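Long-range contacts in sarcosine oxidase (Pyrococcus horikoshii, PDB 1Y56), which forms the beta subunit of an L-proline dehydrogenase complex that contains FAD, FMN and ATP, and probably takes part in oxidising L-proline: residues E4-V10 with I192-V198; I15-I20 with A341-G345; I39-F45 with P148-T152. One frame throughout, in Å; residues are numbered along the deposited sequence.

Interaction 1: residues E4-V10 with I192-V198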
loop_
_atom_site.group_PDB
_atom_site.type_symbol
_atom_site.label_atom_id
_atom_site.label_comp_id
_atom_site.label_asym_id
_atom_site.label_seq_id
_atom_site.Cartn_x
_atom_site.Cartn_y
_atom_site.Cartn_z
ATOM N N GLU B 4 -17.101 8.013 -44.319
ATOM C CA GLU B 4 -17.473 6.611 -44.252
ATOM C C GLU B 4 -17.328 5.894 -45.583
ATOM O O GLU B 4 -17.317 4.656 -45.628
ATOM C CB GLU B 4 -18.853 6.437 -43.624
ATOM C CG GLU B 4 -19.876 7.440 -44.070
ATOM C CD GLU B 4 -20.891 6.811 -44.985
ATOM O OE1 GLU B 4 -20.480 6.196 -46.003
ATOM O OE2 GLU B 4 -22.102 6.924 -44.676
ATOM N N LYS B 5 -17.195 6.689 -46.645
ATOM C CA LYS B 5 -16.796 6.203 -47.957
ATOM C C LYS B 5 -15.720 7.124 -48.504
ATOM O O LYS B 5 -15.709 8.308 -48.199
ATOM C CB LYS B 5 -17.995 6.146 -48.906
ATOM C CG LYS B 5 -17.711 5.396 -50.215
ATOM C CD LYS B 5 -18.982 4.845 -50.895
ATOM C CE LYS B 5 -19.415 3.494 -50.300
ATOM N NZ LYS B 5 -20.351 2.733 -51.190
ATOM N N SER B 6 -14.795 6.565 -49.278
ATOM C CA SER B 6 -13.769 7.342 -49.973
ATOM C C SER B 6 -13.238 6.556 -51.169
ATOM O O SER B 6 -12.898 5.381 -51.048
ATOM C CB SER B 6 -12.624 7.733 -49.033
ATOM O OG SER B 6 -11.667 8.558 -49.684
ATOM N N GLU B 7 -13.184 7.215 -52.322
ATOM C CA GLU B 7 -12.729 6.605 -53.562
ATOM C C GLU B 7 -11.347 5.986 -53.352
ATOM O O GLU B 7 -11.138 4.804 -53.644
ATOM C CB GLU B 7 -12.726 7.662 -54.679
ATOM C CG GLU B 7 -12.033 7.279 -56.000
ATOM C CD GLU B 7 -12.927 6.493 -56.970
ATOM O OE1 GLU B 7 -14.102 6.216 -56.626
ATOM O OE2 GLU B 7 -12.446 6.155 -58.084
ATOM N N ILE B 8 -10.429 6.794 -52.816
ATOM C CA ILE B 8 -9.057 6.384 -52.523
ATOM C C ILE B 8 -8.703 6.653 -51.053
ATOM O O ILE B 8 -9.002 7.727 -50.514
ATOM C CB ILE B 8 -8.045 7.131 -53.417
ATOM C CG1 ILE B 8 -8.395 6.964 -54.894
ATOM C CG2 ILE B 8 -6.631 6.632 -53.162
ATOM C CD1 ILE B 8 -7.633 7.905 -55.805
ATOM N N VAL B 9 -8.058 5.673 -50.417
ATOM C CA VAL B 9 -7.541 5.830 -49.062
ATOM C C VAL B 9 -6.029 5.645 -49.073
ATOM O O VAL B 9 -5.549 4.557 -49.382
ATOM C CB VAL B 9 -8.174 4.790 -48.109
ATOM C CG1 VAL B 9 -7.413 4.722 -46.795
ATOM C CG2 VAL B 9 -9.643 5.095 -47.867
ATOM N N VAL B 10 -5.284 6.702 -48.759
ATOM C CA VAL B 10 -3.824 6.603 -48.582
ATOM C C VAL B 10 -3.525 6.364 -47.109
ATOM O O VAL B 10 -3.975 7.125 -46.254
ATOM C CB VAL B 10 -3.045 7.877 -49.077
ATOM C CG1 VAL B 10 -1.606 7.917 -48.535
ATOM C CG2 VAL B 10 -3.010 7.943 -50.583
ATOM N N ILE B 192 -13.919 2.577 -43.096
ATOM C CA ILE B 192 -14.147 3.450 -44.241
ATOM C C ILE B 192 -14.281 2.577 -45.467
ATOM O O ILE B 192 -13.407 1.753 -45.736
ATOM C CB ILE B 192 -12.987 4.425 -44.468
ATOM C CG1 ILE B 192 -12.836 5.344 -43.267
ATOM C CG2 ILE B 192 -13.223 5.263 -45.718
ATOM C CD1 ILE B 192 -11.581 6.185 -43.282
ATOM N N LYS B 193 -15.375 2.752 -46.204
ATOM C CA LYS B 193 -15.560 2.038 -47.464
ATOM C C LYS B 193 -14.693 2.614 -48.573
ATOM O O LYS B 193 -14.696 3.825 -48.801
ATOM C CB LYS B 193 -17.022 2.045 -47.896
ATOM C CG LYS B 193 -17.759 0.761 -47.576
ATOM C CD LYS B 193 -18.219 0.690 -46.115
ATOM C CE LYS B 193 -19.478 1.527 -45.879
ATOM N NZ LYS B 193 -20.455 1.382 -47.004
ATOM N N THR B 194 -13.960 1.733 -49.253
ATOM C CA THR B 194 -13.098 2.111 -50.365
ATOM C C THR B 194 -12.757 0.892 -51.230
ATOM O O THR B 194 -12.790 -0.242 -50.767
ATOM C CB THR B 194 -11.799 2.775 -49.857
ATOM O OG1 THR B 194 -11.027 3.262 -50.969
ATOM C CG2 THR B 194 -10.972 1.795 -49.030
ATOM N N GLY B 195 -12.429 1.127 -52.490
ATOM C CA GLY B 195 -11.991 0.042 -53.353
ATOM C C GLY B 195 -10.522 0.142 -53.698
ATOM O O GLY B 195 -9.930 -0.831 -54.155
ATOM N N ILE B 196 -9.939 1.319 -53.472
ATOM C CA ILE B 196 -8.537 1.601 -53.797
ATOM C C ILE B 196 -7.773 2.087 -52.565
ATOM O O ILE B 196 -8.128 3.126 -51.977
ATOM C CB ILE B 196 -8.435 2.700 -54.872
ATOM C CG1 ILE B 196 -9.268 2.339 -56.110
ATOM C CG2 ILE B 196 -6.974 2.998 -55.216
ATOM C CD1 ILE B 196 -9.638 3.557 -56.969
ATOM N N VAL B 197 -6.728 1.351 -52.171
ATOM C CA VAL B 197 -5.877 1.796 -51.053
ATOM C C VAL B 197 -4.396 1.871 -51.425
ATOM O O VAL B 197 -3.913 1.065 -52.239
ATOM C CB VAL B 197 -6.079 0.978 -49.731
ATOM C CG1 VAL B 197 -7.486 0.418 -49.628
ATOM C CG2 VAL B 197 -5.085 -0.130 -49.614
ATOM N N VAL B 198 -3.697 2.852 -50.840
ATOM C CA VAL B 198 -2.255 3.019 -51.037
ATOM C C VAL B 198 -1.509 2.894 -49.718
ATOM O O VAL B 198 -1.773 3.652 -48.783
ATOM C CB VAL B 198 -1.897 4.383 -51.670
ATOM C CG1 VAL B 198 -0.379 4.554 -51.751
ATOM C CG2 VAL B 198 -2.516 4.513 -53.045
#
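Lys193 bonds through both backbone polar atoms to residues 4-10: its N donates to Glu4 O (2.8 Å), approaching from above the carbonyl plane, while Ser6 N points almost straight at Lys193 O (2.8 Å, C=O...N 178°). Farther on the roles change sides: Val9 N donates to Ile196 O at 3.0 Å and Val9 O accepts from Val198 N at 2.9 Å. One residue bonded to the two that flank its partner is the signature of parallel pairing, and strands 8-10 and 196-198 run at only 16° to each other. Between the two bonded regions, Thr194 turns its hydroxyl inward, OG1 anti to the backbone N (chi1 -174°). There OG1 lies 2.8 Å from Ser6 O and also near the O of Ile196; its single proton can serve one at a time, and which it serves is not settled.

At the exposed end the two lysines run close, Lys5 CE packing on Lys193 CB at 3.7 Å. Their ammonium groups are like charges 4.4 Å apart (NZ to NZ), and the nearby Glu4 carboxylate would probably offset part of the repulsion. Apolar packing divides between the faces. Val9 CG2 meets CB and CG2 of Thr194, at 3.7 Å from CB; on the other face Val10 and Val198 run abreast, Val10 CG2 on Val198 CB, and Ile8 crosses Ile196.

Strands 8-11 and 196-199 lie in the parallel part of the mixed sheet of the FAD-binding fold, with 31-34 and 327-331 beyond them; Ile192 and Lys193 end strand 190-193 of a small antiparallel sheet. Ile352 of helix 337-354 covers Ile8, Ile196 and Val198; Val185 of strand 182-187 covers Val9, Ile192 and Thr194.

Interaction 2: residues I15-I20 with A341-G345. With FAD (flavin-adenine dinucleotide), chain I.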
loop_
_atom_site.group_PDB
_atom_site.type_symbol
_atom_site.label_atom_id
_atom_site.label_comp_id
_atom_site.label_asym_id
_atom_site.label_seq_id
_atom_site.Cartn_x
_atom_site.Cartn_y
_atom_site.Cartn_z
ATOM N N ILE B 15 5.688 12.632 -45.588
ATOM C CA ILE B 15 5.967 13.333 -46.831
ATOM C C ILE B 15 5.412 12.546 -48.025
ATOM O O ILE B 15 4.740 13.111 -48.878
ATOM C CB ILE B 15 7.479 13.707 -46.986
ATOM C CG1 ILE B 15 7.714 14.672 -48.162
ATOM C CG2 ILE B 15 8.351 12.463 -47.101
ATOM C CD1 ILE B 15 6.811 15.904 -48.180
ATOM N N VAL B 16 5.643 11.238 -48.049
ATOM C CA VAL B 16 5.196 10.423 -49.174
ATOM C C VAL B 16 3.669 10.327 -49.253
ATOM O O VAL B 16 3.070 10.585 -50.304
ATOM C CB VAL B 16 5.861 9.038 -49.167
ATOM C CG1 VAL B 16 5.353 8.190 -50.317
ATOM C CG2 VAL B 16 7.359 9.217 -49.272
ATOM N N GLY B 17 3.050 9.980 -48.130
ATOM C CA GLY B 17 1.603 9.853 -48.067
ATOM C C GLY B 17 0.892 11.116 -48.507
ATOM O O GLY B 17 -0.009 11.042 -49.342
ATOM N N VAL B 18 1.297 12.271 -47.963
ATOM C CA VAL B 18 0.577 13.531 -48.232
ATOM C C VAL B 18 0.850 14.034 -49.648
ATOM O O VAL B 18 -0.023 14.638 -50.284
ATOM C CB VAL B 18 0.809 14.661 -47.162
ATOM C CG1 VAL B 18 1.074 14.070 -45.812
ATOM C CG2 VAL B 18 1.933 15.598 -47.547
ATOM N N THR B 19 2.050 13.745 -50.141
ATOM C CA THR B 19 2.470 14.199 -51.446
ATOM C C THR B 19 1.685 13.464 -52.530
ATOM O O THR B 19 1.376 14.030 -53.567
ATOM C CB THR B 19 3.995 14.049 -51.605
ATOM O OG1 THR B 19 4.480 15.022 -52.529
ATOM C CG2 THR B 19 4.391 12.647 -52.066
ATOM N N ILE B 20 1.359 12.203 -52.258
ATOM C CA ILE B 20 0.526 11.377 -53.128
ATOM C C ILE B 20 -0.918 11.881 -53.113
ATOM O O ILE B 20 -1.515 12.118 -54.158
ATOM C CB ILE B 20 0.579 9.878 -52.699
ATOM C CG1 ILE B 20 1.944 9.264 -53.052
ATOM C CG2 ILE B 20 -0.562 9.080 -53.331
ATOM C CD1 ILE B 20 2.227 7.899 -52.404
ATOM N N ALA B 341 9.739 12.228 -52.884
ATOM C CA ALA B 341 8.303 12.278 -52.641
ATOM C C ALA B 341 7.469 12.968 -53.718
ATOM O O ALA B 341 6.521 12.366 -54.214
ATOM C CB ALA B 341 8.010 12.856 -51.259
ATOM N N PRO B 342 7.812 14.222 -54.093
ATOM C CA PRO B 342 7.048 14.930 -55.116
ATOM C C PRO B 342 6.904 14.126 -56.396
ATOM O O PRO B 342 5.814 14.086 -56.979
ATOM C CB PRO B 342 7.913 16.153 -55.386
ATOM C CG PRO B 342 8.539 16.414 -54.108
ATOM C CD PRO B 342 8.917 15.068 -53.607
ATOM N N ALA B 343 7.990 13.490 -56.821
ATOM C CA ALA B 343 7.948 12.639 -57.995
ATOM C C ALA B 343 7.150 11.354 -57.785
ATOM O O ALA B 343 6.374 10.973 -58.665
ATOM C CB ALA B 343 9.342 12.341 -58.499
ATOM N N VAL B 344 7.310 10.679 -56.643
ATOM C CA VAL B 344 6.530 9.444 -56.456
ATOM C C VAL B 344 5.036 9.760 -56.345
ATOM O O VAL B 344 4.189 8.941 -56.734
ATOM C CB VAL B 344 7.015 8.510 -55.301
ATOM C CG1 VAL B 344 8.514 8.581 -55.131
ATOM C CG2 VAL B 344 6.298 8.797 -54.000
ATOM N N GLY B 345 4.724 10.952 -55.831
ATOM C CA GLY B 345 3.349 11.427 -55.780
ATOM C C GLY B 345 2.802 11.400 -57.192
ATOM O O GLY B 345 1.801 10.727 -57.474
HETATM P PA FAD I . 7.025 8.301 -42.836
HETATM O O1A FAD I . 7.476 7.410 -41.717
HETATM O O2A FAD I . 7.426 9.753 -42.801
HETATM O O5B FAD I . 5.436 8.154 -42.992
HETATM C C5B FAD I . 4.776 6.935 -42.690
HETATM C C4B FAD I . 3.604 7.289 -41.795
HETATM O O4B FAD I . 2.705 6.186 -41.744
HETATM C C3B FAD I . 4.020 7.587 -40.356
HETATM O O3B FAD I . 3.739 8.962 -40.045
HETATM C C2B FAD I . 3.195 6.630 -39.514
HETATM O O2B FAD I . 2.543 7.238 -38.410
HETATM C C1B FAD I . 2.112 6.179 -40.456
HETATM N N9A FAD I . 1.577 4.852 -40.082
HETATM C C8A FAD I . 2.264 3.740 -39.760
HETATM N N7A FAD I . 1.374 2.764 -39.460
HETATM C C5A FAD I . 0.136 3.279 -39.597
HETATM C C6A FAD I . -1.148 2.767 -39.443
HETATM N N6A FAD I . -1.335 1.475 -39.075
HETATM N N1A FAD I . -2.208 3.568 -39.665
HETATM C C2A FAD I . -2.047 4.856 -40.036
HETATM N N3A FAD I . -0.822 5.381 -40.196
HETATM C C4A FAD I . 0.274 4.602 -39.987
HETATM N N1 FAD I . 15.436 11.315 -46.939
HETATM C C2 FAD I . 15.856 12.205 -47.858
HETATM O O2 FAD I . 15.326 12.195 -48.984
HETATM N N3 FAD I . 16.827 13.103 -47.603
HETATM C C4 FAD I . 17.439 13.176 -46.406
HETATM O O4 FAD I . 18.335 14.026 -46.186
HETATM C C4X FAD I . 17.073 12.284 -45.406
HETATM N N5 FAD I . 17.644 12.287 -44.174
HETATM C C5X FAD I . 17.243 11.402 -43.224
HETATM C C6 FAD I . 17.856 11.440 -41.966
HETATM C C7 FAD I . 17.465 10.549 -40.961
HETATM C C7M FAD I . 18.137 10.603 -39.607
HETATM C C8 FAD I . 16.454 9.614 -41.230
HETATM C C8M FAD I . 16.001 8.646 -40.208
HETATM C C9 FAD I . 15.843 9.573 -42.483
HETATM C C9A FAD I . 16.223 10.463 -43.488
HETATM N N10 FAD I . 15.614 10.401 -44.691
HETATM C C10 FAD I . 15.999 11.298 -45.716
HETATM C "C1'" FAD I . 14.583 9.399 -44.940
HETATM C "C2'" FAD I . 13.221 10.037 -45.008
HETATM O "O2'" FAD I . 12.900 10.491 -43.699
HETATM C "C3'" FAD I . 12.221 8.977 -45.410
HETATM O "O3'" FAD I . 12.639 8.371 -46.640
HETATM C "C4'" FAD I . 10.850 9.604 -45.582
HETATM O "O4'" FAD I . 10.419 10.257 -44.374
HETATM C "C5'" FAD I . 9.828 8.551 -45.967
HETATM O "O5'" FAD I . 8.569 9.203 -45.875
HETATM P P FAD I . 7.266 8.317 -45.688
HETATM O O1P FAD I . 7.367 7.173 -46.663
HETATM O O2P FAD I . 6.098 9.261 -45.702
HETATM O O3P FAD I . 7.538 7.689 -44.228
#
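Ala341 CB pushes between two side chains of the helix starting at Ile15, meeting Ile15 CG1 at 3.6 Å and Thr19 CG2 at 3.7 Å. Ile15 divides its branches between protein and cofactor: with CG1 anti to the backbone N (chi1 -169°) the longer arm runs to Ala341, and CG2 turns to the FAD, 3.5 Å from O5'. Val16 is split in the same manner. Its CG1 touches Val344 CG2 at 3.9 Å, the two side chains crossing at about a right angle, whereas CG2 packs against O1P and O5' of the cofactor. Thr19 sets its methyl over the Ala341 carbonyl, and its OG1 lies next to Pro342 CA (3.6 Å).

One turn on, bulk disappears from the second helix. Ile20 holds CG1 beside its own backbone N (chi1 -72°), and that methylene lies on bare Gly345 CA at 3.8 Å. Having no side chain, Gly345 lets the backbones come close here; a CB would point at Thr19 O. The axes of the short segments approach to 8.1 Å and cross at -43°. Residues 341-345 are kinked where Pro342 and Ala343 lack the usual bond to the preceding turn, and Pro342 faces Leu70 and Trp71 of helix 58-78. Phe333 covers both Val16 and Val344.

The N-terminal end of helix 15-26 faces the diphosphate: Val16 N donates to FAD O2P at 3.1 Å, and the partial positive charge of the helix start probably favours the diphosphate. Gly17 is the last glycine of a GxGxxG sequence. A strand, glycine-rich turn and helix meeting a dinucleotide diphosphate in this way are characteristic of the Rossmann-type FAD-binding fold.

Interaction 3: residues I39-F45 with P148-T152. With FAD (flavin-adenine dinucleotide), chain I.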
loop_
_atom_site.group_PDB
_atom_site.type_symbol
_atom_site.label_atom_id
_atom_site.label_comp_id
_atom_site.label_asym_id
_atom_site.label_seq_id
_atom_site.Cartn_x
_atom_site.Cartn_y
_atom_site.Cartn_z
ATOM N N ILE B 39 0.195 14.459 -39.043
ATOM C CA ILE B 39 0.806 14.615 -40.361
ATOM C C ILE B 39 2.292 14.959 -40.180
ATOM O O ILE B 39 2.640 15.947 -39.522
ATOM C CB ILE B 39 0.109 15.726 -41.219
ATOM C CG1 ILE B 39 -1.409 15.511 -41.330
ATOM C CG2 ILE B 39 0.759 15.857 -42.591
ATOM C CD1 ILE B 39 -1.856 14.218 -42.014
ATOM N N GLY B 40 3.160 14.109 -40.727
ATOM C CA GLY B 40 4.593 14.363 -40.715
ATOM C C GLY B 40 5.374 13.903 -39.499
ATOM O O GLY B 40 6.566 14.173 -39.413
ATOM N N SER B 41 4.717 13.234 -38.550
ATOM C CA SER B 41 5.443 12.477 -37.515
ATOM C C SER B 41 6.097 11.293 -38.212
ATOM O O SER B 41 5.878 11.074 -39.407
ATOM C CB SER B 41 4.505 11.979 -36.419
ATOM O OG SER B 41 3.242 11.600 -36.936
ATOM N N GLY B 42 6.891 10.509 -37.510
ATOM C CA GLY B 42 7.559 9.434 -38.222
ATOM C C GLY B 42 8.840 9.955 -38.842
ATOM O O GLY B 42 9.361 10.998 -38.421
ATOM N N SER B 43 9.352 9.229 -39.833
ATOM C CA SER B 43 10.686 9.492 -40.383
ATOM C C SER B 43 10.835 10.911 -40.944
ATOM O O SER B 43 11.841 11.579 -40.708
ATOM C CB SER B 43 11.066 8.427 -41.418
ATOM O OG SER B 43 11.329 7.187 -40.774
ATOM N N THR B 44 9.809 11.367 -41.656
ATOM C CA THR B 44 9.722 12.737 -42.123
ATOM C C THR B 44 10.013 13.752 -41.005
ATOM O O THR B 44 10.622 14.794 -41.232
ATOM C CB THR B 44 8.330 12.969 -42.723
ATOM O OG1 THR B 44 8.093 11.973 -43.728
ATOM C CG2 THR B 44 8.202 14.363 -43.344
ATOM N N PHE B 45 9.593 13.434 -39.794
ATOM C CA PHE B 45 9.841 14.311 -38.672
ATOM C C PHE B 45 11.285 14.244 -38.183
ATOM O O PHE B 45 11.757 15.149 -37.502
ATOM C CB PHE B 45 8.885 13.965 -37.535
ATOM C CG PHE B 45 8.715 15.059 -36.543
ATOM C CD1 PHE B 45 7.925 16.167 -36.842
ATOM C CD2 PHE B 45 9.349 14.991 -35.304
ATOM C CE1 PHE B 45 7.762 17.204 -35.907
ATOM C CE2 PHE B 45 9.200 16.010 -34.361
ATOM C CZ PHE B 45 8.403 17.123 -34.657
ATOM N N PRO B 148 11.869 19.100 -44.056
ATOM C CA PRO B 148 10.844 18.110 -44.350
ATOM C C PRO B 148 9.526 18.405 -43.658
ATOM O O PRO B 148 8.473 18.119 -44.227
ATOM C CB PRO B 148 11.464 16.806 -43.847
ATOM C CG PRO B 148 12.911 17.053 -43.928
ATOM C CD PRO B 148 13.058 18.463 -43.467
ATOM N N PHE B 149 9.565 18.997 -42.466
ATOM C CA PHE B 149 8.311 19.293 -41.773
ATOM C C PHE B 149 7.564 20.462 -42.397
ATOM O O PHE B 149 6.359 20.379 -42.656
ATOM C CB PHE B 149 8.496 19.514 -40.263
ATOM C CG PHE B 149 7.201 19.448 -39.500
ATOM C CD1 PHE B 149 6.731 20.551 -38.800
ATOM C CD2 PHE B 149 6.412 18.289 -39.546
ATOM C CE1 PHE B 149 5.518 20.491 -38.119
ATOM C CE2 PHE B 149 5.206 18.222 -38.873
ATOM C CZ PHE B 149 4.759 19.323 -38.155
ATOM N N GLU B 150 8.292 21.549 -42.637
ATOM C CA GLU B 150 7.741 22.691 -43.335
ATOM C C GLU B 150 7.070 22.255 -44.637
ATOM O O GLU B 150 5.903 22.585 -44.874
ATOM C CB GLU B 150 8.824 23.723 -43.630
ATOM C CG GLU B 150 8.239 25.112 -43.825
ATOM C CD GLU B 150 9.158 26.098 -44.551
ATOM O OE1 GLU B 150 10.403 25.900 -44.599
ATOM O OE2 GLU B 150 8.614 27.096 -45.077
ATOM N N ALA B 151 7.807 21.503 -45.456
ATOM C CA ALA B 151 7.340 21.074 -46.772
ATOM C C ALA B 151 6.124 20.141 -46.729
ATOM O O ALA B 151 5.242 20.212 -47.582
ATOM C CB ALA B 151 8.469 20.432 -47.539
ATOM N N THR B 152 6.080 19.259 -45.737
ATOM C CA THR B 152 4.975 18.321 -45.610
ATOM C C THR B 152 3.695 19.059 -45.227
ATOM O O THR B 152 2.653 18.843 -45.836
ATOM C CB THR B 152 5.304 17.192 -44.607
ATOM O OG1 THR B 152 6.521 16.556 -44.999
ATOM C CG2 THR B 152 4.210 16.154 -44.595
HETATM P PA FAD I . 7.025 8.301 -42.836
HETATM O O1A FAD I . 7.476 7.410 -41.717
HETATM O O2A FAD I . 7.426 9.753 -42.801
HETATM O O5B FAD I . 5.436 8.154 -42.992
HETATM C C5B FAD I . 4.776 6.935 -42.690
HETATM C C4B FAD I . 3.604 7.289 -41.795
HETATM O O4B FAD I . 2.705 6.186 -41.744
HETATM C C3B FAD I . 4.020 7.587 -40.356
HETATM O O3B FAD I . 3.739 8.962 -40.045
HETATM C C2B FAD I . 3.195 6.630 -39.514
HETATM O O2B FAD I . 2.543 7.238 -38.410
HETATM C C1B FAD I . 2.112 6.179 -40.456
HETATM N N9A FAD I . 1.577 4.852 -40.082
HETATM C C8A FAD I . 2.264 3.740 -39.760
HETATM N N7A FAD I . 1.374 2.764 -39.460
HETATM C C5A FAD I . 0.136 3.279 -39.597
HETATM C C6A FAD I . -1.148 2.767 -39.443
HETATM N N6A FAD I . -1.335 1.475 -39.075
HETATM N N1A FAD I . -2.208 3.568 -39.665
HETATM C C2A FAD I . -2.047 4.856 -40.036
HETATM N N3A FAD I . -0.822 5.381 -40.196
HETATM C C4A FAD I . 0.274 4.602 -39.987
HETATM N N1 FAD I . 15.436 11.315 -46.939
HETATM C C2 FAD I . 15.856 12.205 -47.858
HETATM O O2 FAD I . 15.326 12.195 -48.984
HETATM N N3 FAD I . 16.827 13.103 -47.603
HETATM C C4 FAD I . 17.439 13.176 -46.406
HETATM O O4 FAD I . 18.335 14.026 -46.186
HETATM C C4X FAD I . 17.073 12.284 -45.406
HETATM N N5 FAD I . 17.644 12.287 -44.174
HETATM C C5X FAD I . 17.243 11.402 -43.224
HETATM C C6 FAD I . 17.856 11.440 -41.966
HETATM C C7 FAD I . 17.465 10.549 -40.961
HETATM C C7M FAD I . 18.137 10.603 -39.607
HETATM C C8 FAD I . 16.454 9.614 -41.230
HETATM C C8M FAD I . 16.001 8.646 -40.208
HETATM C C9 FAD I . 15.843 9.573 -42.483
HETATM C C9A FAD I . 16.223 10.463 -43.488
HETATM N N10 FAD I . 15.614 10.401 -44.691
HETATM C C10 FAD I . 15.999 11.298 -45.716
HETATM C "C1'" FAD I . 14.583 9.399 -44.940
HETATM C "C2'" FAD I . 13.221 10.037 -45.008
HETATM O "O2'" FAD I . 12.900 10.491 -43.699
HETATM C "C3'" FAD I . 12.221 8.977 -45.410
HETATM O "O3'" FAD I . 12.639 8.371 -46.640
HETATM C "C4'" FAD I . 10.850 9.604 -45.582
HETATM O "O4'" FAD I . 10.419 10.257 -44.374
HETATM C "C5'" FAD I . 9.828 8.551 -45.967
HETATM O "O5'" FAD I . 8.569 9.203 -45.875
HETATM P P FAD I . 7.266 8.317 -45.688
HETATM O O1P FAD I . 7.367 7.173 -46.663
HETATM O O2P FAD I . 6.098 9.261 -45.702
HETATM O O3P FAD I . 7.538 7.689 -44.228
#
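Phe45 points its ring edge at one face of Phe149 in a T-shaped pair, where the FAD-binding loop of this Rossmann-type domain meets the start of helix 148-161. The centroids are 5.3 Å apart and the planes stand at 85°. Ile39 O sits at the edge of the Phe149 ring, 3.5 Å from CE2. Phe45 also lines the FMN pocket and makes a cation-pi contact with Arg440 of the neighbouring PH1363 chain.

Polar bonds from the loop go to the FAD diphosphate: Ser43 N donates to O1A and Thr44 N to O2A (3.1 Å, N-H...O 164°). Thr44 OG1 accepts from the ribityl O4' at 3.0 Å.

Van der Waals packing joins the two segments. With OG1 beside the backbone N (chi1 -54°) and CG2 anti to it, Thr44 lays that methyl on Thr152 OG1 and Pro148 CB while OG1 faces the cofactor. Thr152 CG2 packs on Ile39 CG2 at 4.0 Å. Gly40 passes close by Phe149, at a positive phi where a side chain would press on the preceding carbonyl.

Within its own helix Thr152 OG1 donates to Pro148 O at 2.6 Å. With an alanine at Thr152 the Pro148 carbonyl would probably be left with just its backbone donor, and a gap would be likely to open beside Ile39 and Thr44. Thr152 OG1 and Thr152 N reach Pro148 O from opposite faces of its carbonyl plane.

From the N terminus the chain runs through strand 8-11, helix 15-26 and the FAD-binding loop 39-45, each the first half of one contact. Interaction 3 closes first, at helix 148-161, and is nested within both other loops. Residues 192-198 then close interaction 1, and helix 337-354 closes interaction 2 last; these two cross, since their segments alternate. Val10 packs on Ile20, joining interactions 1 and 2, while Ile15 N probably bonds to Thr44 OG1 between interactions 2 and 3, which share the FAD. Interactions 1 and 3 do not touch. Together they tie the sheet's parallel strands, the cofactor-binding helix 15-26 and helices 148-161 and 337-354 together around the FAD.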